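Local coordinates for protein geranyltranstransferase (Enterococcus faecalis, PDB 3P8L) that probably catalyses the magnesium-dependent condensation of isopentenyl diphosphate with geranyl diphosphate to give farnesyl diphosphate and diphosphate, at residues A[150-155]-A[187-192]; A[42-47]-A[104-109]. All blocks are in the same frame, centred on the assembly; numbering follows the deposited sequence. Where two conformers were deposited one is given.

Contact 1: A[150-155]-A[187-192]; sequences AKAAGN and GALIEF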
# COMPACT_ATOMS: atom_id res chain seq x y z
N ALA A 150 5.69 -3.98 4.55
CA ALA A 150 6.12 -2.84 3.74
C ALA A 150 7.55 -2.97 3.26
O ALA A 150 7.83 -2.63 2.11
CB ALA A 150 5.91 -1.53 4.48
N LYS A 151 8.45 -3.46 4.13
CA LYS A 151 9.82 -3.77 3.74
C LYS A 151 9.85 -4.79 2.60
O LYS A 151 10.53 -4.59 1.62
CB LYS A 151 10.65 -4.27 4.93
CG LYS A 151 12.12 -4.54 4.61
CD LYS A 151 12.95 -4.72 5.89
CE LYS A 151 14.41 -4.98 5.57
NZ LYS A 151 14.58 -6.10 4.60
N ALA A 152 9.08 -5.88 2.73
CA ALA A 152 9.07 -6.92 1.73
C ALA A 152 8.39 -6.49 0.41
O ALA A 152 8.87 -6.80 -0.68
CB ALA A 152 8.41 -8.20 2.28
N ALA A 153 7.29 -5.77 0.53
CA ALA A 153 6.45 -5.46 -0.62
C ALA A 153 6.85 -4.20 -1.37
O ALA A 153 6.54 -4.07 -2.55
CB ALA A 153 4.97 -5.36 -0.17
N GLY A 154 7.57 -3.28 -0.70
CA GLY A 154 7.84 -1.96 -1.26
C GLY A 154 9.19 -1.74 -1.95
O GLY A 154 9.74 -2.66 -2.56
N ASN A 155 9.70 -0.52 -1.83
CA ASN A 155 10.95 -0.07 -2.45
C ASN A 155 12.19 -0.84 -2.02
O ASN A 155 13.15 -0.89 -2.78
CB ASN A 155 11.21 1.40 -2.15
CG ASN A 155 10.15 2.30 -2.71
OD1 ASN A 155 9.60 2.04 -3.77
ND2 ASN A 155 9.86 3.38 -2.00
N GLY A 187 11.64 -13.43 -3.61
CA GLY A 187 12.17 -13.85 -2.31
C GLY A 187 11.59 -13.07 -1.14
O GLY A 187 11.30 -13.66 -0.10
N ALA A 188 11.40 -11.77 -1.34
CA ALA A 188 11.05 -10.87 -0.24
C ALA A 188 9.71 -11.19 0.43
O ALA A 188 9.66 -11.20 1.66
CB ALA A 188 11.11 -9.40 -0.68
N LEU A 189 8.67 -11.47 -0.36
CA LEU A 189 7.34 -11.83 0.20
C LEU A 189 7.34 -13.25 0.79
O LEU A 189 6.58 -13.53 1.71
CB LEU A 189 6.22 -11.72 -0.86
CG LEU A 189 5.74 -10.40 -1.47
CD1 LEU A 189 4.47 -10.64 -2.30
CD2 LEU A 189 5.46 -9.34 -0.40
N ILE A 190 8.13 -14.13 0.21
CA ILE A 190 8.32 -15.51 0.72
C ILE A 190 8.98 -15.40 2.09
O ILE A 190 8.53 -16.05 3.04
CB ILE A 190 9.16 -16.41 -0.23
CG1 ILE A 190 8.50 -16.52 -1.62
CG2 ILE A 190 9.38 -17.82 0.36
CD1 ILE A 190 7.11 -17.06 -1.62
N GLU A 191 10.01 -14.54 2.18
CA GLU A 191 10.68 -14.28 3.46
C GLU A 191 9.72 -13.71 4.48
O GLU A 191 9.69 -14.17 5.64
CB GLU A 191 11.94 -13.42 3.27
CG GLU A 191 13.16 -14.22 2.80
CD GLU A 191 14.19 -13.37 2.09
OE1 GLU A 191 13.96 -12.15 1.95
OE2 GLU A 191 15.23 -13.92 1.65
N PHE A 192 8.89 -12.73 4.06
CA PHE A 192 7.85 -12.22 4.95
C PHE A 192 6.95 -13.35 5.46
O PHE A 192 6.60 -13.36 6.64
CB PHE A 192 6.97 -11.13 4.30
CG PHE A 192 5.84 -10.69 5.20
CD1 PHE A 192 6.06 -9.74 6.18
CD2 PHE A 192 4.57 -11.29 5.10
CE1 PHE A 192 5.02 -9.34 7.02
CE2 PHE A 192 3.55 -10.92 5.96
CZ PHE A 192 3.78 -9.93 6.92
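Ala152 and Ala188 bring segments 150-155 and 187-192, on helices 139-153 and 175-200, together inside the all-helical isoprenoid synthase fold. The contact is a worked example of how small side chains let two helices pack backbone to backbone: Ala152 CA and Ala188 CA are 4.8 Å apart, and each methyl rests on the other residue's carbonyl. Ala152 CB lies 3.3 Å from Ala188 O, an oxygen that also accepts the helical bond from Phe192 N. In return, Ala188 CB comes within 3.4 Å of Ala152 O. No hydrogen bond joins the segments, so shape and van der Waals contact carry the join.

Larger side chains border the alanine pair. Leu189 closes the seam with one branch, Leu189 CD2 lying 4.0 Å from both CA and CB of Ala153. Phe192 CB lies 3.8 Å from Ala152 CB; with CG anti to the backbone N (chi1 176°), the side chain runs on to pack on Gln148 and Leu149 of helix 139-153. Further out, helix 71-92 backs the contact, with Ile83 meeting both Ala153 and Leu189. Asn155 packs on Gly123 of the second subunit. Helix 139-153 ends at Ala153, and Gly154, the first residue to leave helical geometry, still donates from Gly154 N to Ala150 O at 2.9 Å.

Contact 2: A[42-47]-A[104-109]; sequences MLYSIH and GKPTNH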
# COMPACT_ATOMS: atom_id res chain seq x y z
N MET A 42 -11.66 -6.17 -7.96
CA MET A 42 -10.77 -6.79 -6.97
C MET A 42 -11.19 -8.23 -6.69
O MET A 42 -10.36 -9.13 -6.68
CB MET A 42 -10.70 -5.94 -5.67
CG MET A 42 -9.99 -4.59 -5.88
SD MET A 42 -9.76 -3.42 -4.49
CE MET A 42 -11.46 -3.22 -4.05
N LEU A 43 -12.49 -8.45 -6.48
CA LEU A 43 -13.00 -9.80 -6.24
C LEU A 43 -12.77 -10.70 -7.45
O LEU A 43 -12.52 -11.89 -7.30
CB LEU A 43 -14.50 -9.79 -5.88
CG LEU A 43 -14.99 -9.27 -4.53
CD1 LEU A 43 -16.53 -9.24 -4.47
CD2 LEU A 43 -14.45 -10.12 -3.37
N TYR A 44 -12.85 -10.15 -8.66
CA TYR A 44 -12.57 -10.96 -9.84
C TYR A 44 -11.19 -11.61 -9.74
O TYR A 44 -11.05 -12.83 -9.91
CB TYR A 44 -12.67 -10.14 -11.13
CG TYR A 44 -12.22 -10.92 -12.34
CD1 TYR A 44 -13.06 -11.87 -12.93
CD2 TYR A 44 -10.97 -10.70 -12.92
CE1 TYR A 44 -12.66 -12.60 -14.05
CE2 TYR A 44 -10.55 -11.44 -14.04
CZ TYR A 44 -11.41 -12.39 -14.59
OH TYR A 44 -11.04 -13.13 -15.69
N SER A 45 -10.17 -10.80 -9.44
CA SER A 45 -8.80 -11.28 -9.43
C SER A 45 -8.50 -12.20 -8.26
O SER A 45 -7.65 -13.08 -8.38
CB SER A 45 -7.83 -10.10 -9.43
OG SER A 45 -7.84 -9.43 -10.68
N ILE A 46 -9.19 -12.00 -7.14
CA ILE A 46 -9.13 -12.95 -6.02
C ILE A 46 -9.76 -14.31 -6.39
O ILE A 46 -9.13 -15.37 -6.23
CB ILE A 46 -9.80 -12.35 -4.74
CG1 ILE A 46 -8.96 -11.21 -4.19
CG2 ILE A 46 -9.99 -13.41 -3.65
CD1 ILE A 46 -9.77 -10.29 -3.33
N HIS A 47 -10.97 -14.28 -6.94
CA HIS A 47 -11.72 -15.48 -7.28
C HIS A 47 -11.19 -16.27 -8.46
O HIS A 47 -11.59 -17.38 -8.69
CB HIS A 47 -13.16 -15.14 -7.59
CG HIS A 47 -13.98 -14.83 -6.39
ND1 HIS A 47 -13.91 -15.56 -5.23
CD2 HIS A 47 -14.92 -13.88 -6.19
CE1 HIS A 47 -14.76 -15.06 -4.36
NE2 HIS A 47 -15.39 -14.05 -4.92
N GLY A 104 -5.87 -19.53 -17.31
CA GLY A 104 -6.89 -19.80 -18.34
C GLY A 104 -8.07 -18.83 -18.41
O GLY A 104 -9.03 -19.08 -19.14
N LYS A 105 -7.99 -17.73 -17.65
CA LYS A 105 -9.05 -16.73 -17.59
C LYS A 105 -8.49 -15.35 -18.00
O LYS A 105 -7.30 -15.10 -17.87
CB LYS A 105 -9.68 -16.71 -16.19
CG LYS A 105 -10.63 -17.88 -15.94
CD LYS A 105 -11.16 -17.92 -14.49
CE LYS A 105 -11.64 -16.56 -14.02
NZ LYS A 105 -12.63 -16.65 -12.90
N PRO A 106 -9.35 -14.46 -18.55
CA PRO A 106 -8.81 -13.15 -18.91
C PRO A 106 -8.31 -12.36 -17.70
O PRO A 106 -8.86 -12.48 -16.60
CB PRO A 106 -10.00 -12.42 -19.54
CG PRO A 106 -11.20 -13.19 -19.12
CD PRO A 106 -10.76 -14.58 -18.97
N THR A 107 -7.28 -11.57 -17.93
CA THR A 107 -6.64 -10.77 -16.90
C THR A 107 -7.54 -9.61 -16.56
O THR A 107 -8.48 -9.29 -17.32
CB THR A 107 -5.26 -10.30 -17.33
OG1 THR A 107 -5.32 -9.82 -18.67
CG2 THR A 107 -4.25 -11.47 -17.27
N ASN A 108 -7.28 -8.99 -15.40
CA ASN A 108 -8.12 -7.92 -14.89
C ASN A 108 -8.38 -6.77 -15.90
O ASN A 108 -9.53 -6.37 -16.08
CB ASN A 108 -7.57 -7.39 -13.57
CG ASN A 108 -8.59 -6.59 -12.81
OD1 ASN A 108 -8.97 -5.51 -13.25
ND2 ASN A 108 -9.03 -7.09 -11.65
N HIS A 109 -7.33 -6.26 -16.54
CA HIS A 109 -7.48 -5.18 -17.53
C HIS A 109 -8.27 -5.59 -18.78
O HIS A 109 -8.90 -4.74 -19.39
CB HIS A 109 -6.13 -4.58 -17.94
CG HIS A 109 -5.20 -5.54 -18.61
ND1 HIS A 109 -4.42 -6.43 -17.89
CD2 HIS A 109 -4.85 -5.70 -19.92
CE1 HIS A 109 -3.66 -7.11 -18.73
NE2 HIS A 109 -3.90 -6.69 -19.96
O HOH W 1 -12.61 -14.75 -10.92
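With CG anti to the backbone N in both residues (chi1 173° in Tyr44, -163° in Asn108), the phenol of Tyr44 leaves helix 36-47 toward Pro106, while the amide of Asn108 reaches back to Ser45. The result illustrates how a few directed polar bonds can fasten the second strand of a short hairpin and the start of helix 108-112 to helix 36-47. Tyr44 OH donates to Pro106 O in a very short bond of 2.5 Å; the carbonyl oxygen sits at the ring's edge, in its plane. Tyr44 OH also lies 3.4 Å from Pro106 CG, the two side chains crossing at about a right angle. Deeper in, Asn108 ND2 donates to Ser45 OG over 2.8 Å, almost straight (171°) and nearly in the amide plane. A weak second bond from ND2 to Ala41 O helps to fix that amide. On the outer side, Lys105 bends at chi3, its chain sliding past the phenol in the opposite direction, and a water 2.7 Å from its NZ donates to Tyr44 O. Thr107 OG1 turns instead to Asp99 O. This segment shortly follows the first aspartate-rich motif (DDxxxxD type), which in this family binds substrate diphosphate through magnesium.

How the contacts relate
From the N terminus, contact 2 comes first: it closes a loop of 56 residues that holds helices 53-64 and 71-92 and strand 101-102, joining the end of helix 36-47 to the hairpin and the start of helix 108-112. Contact 1 follows in series, closing a 31-residue loop that holds helix 158-167 and the opening turns of helix 175-200, so the two neither nest nor cross. Their centres are 23 Å apart and their nearest atoms about 14 Å. Helix 71-92 touches both, lending Leu80 and Ile83 to contact 1 and Thr85 and Ile89 to contact 2. The dimer adds another connection: Met42 in 42-47 packs on Asn155 of the second subunit, a residue of its 150-155 segment.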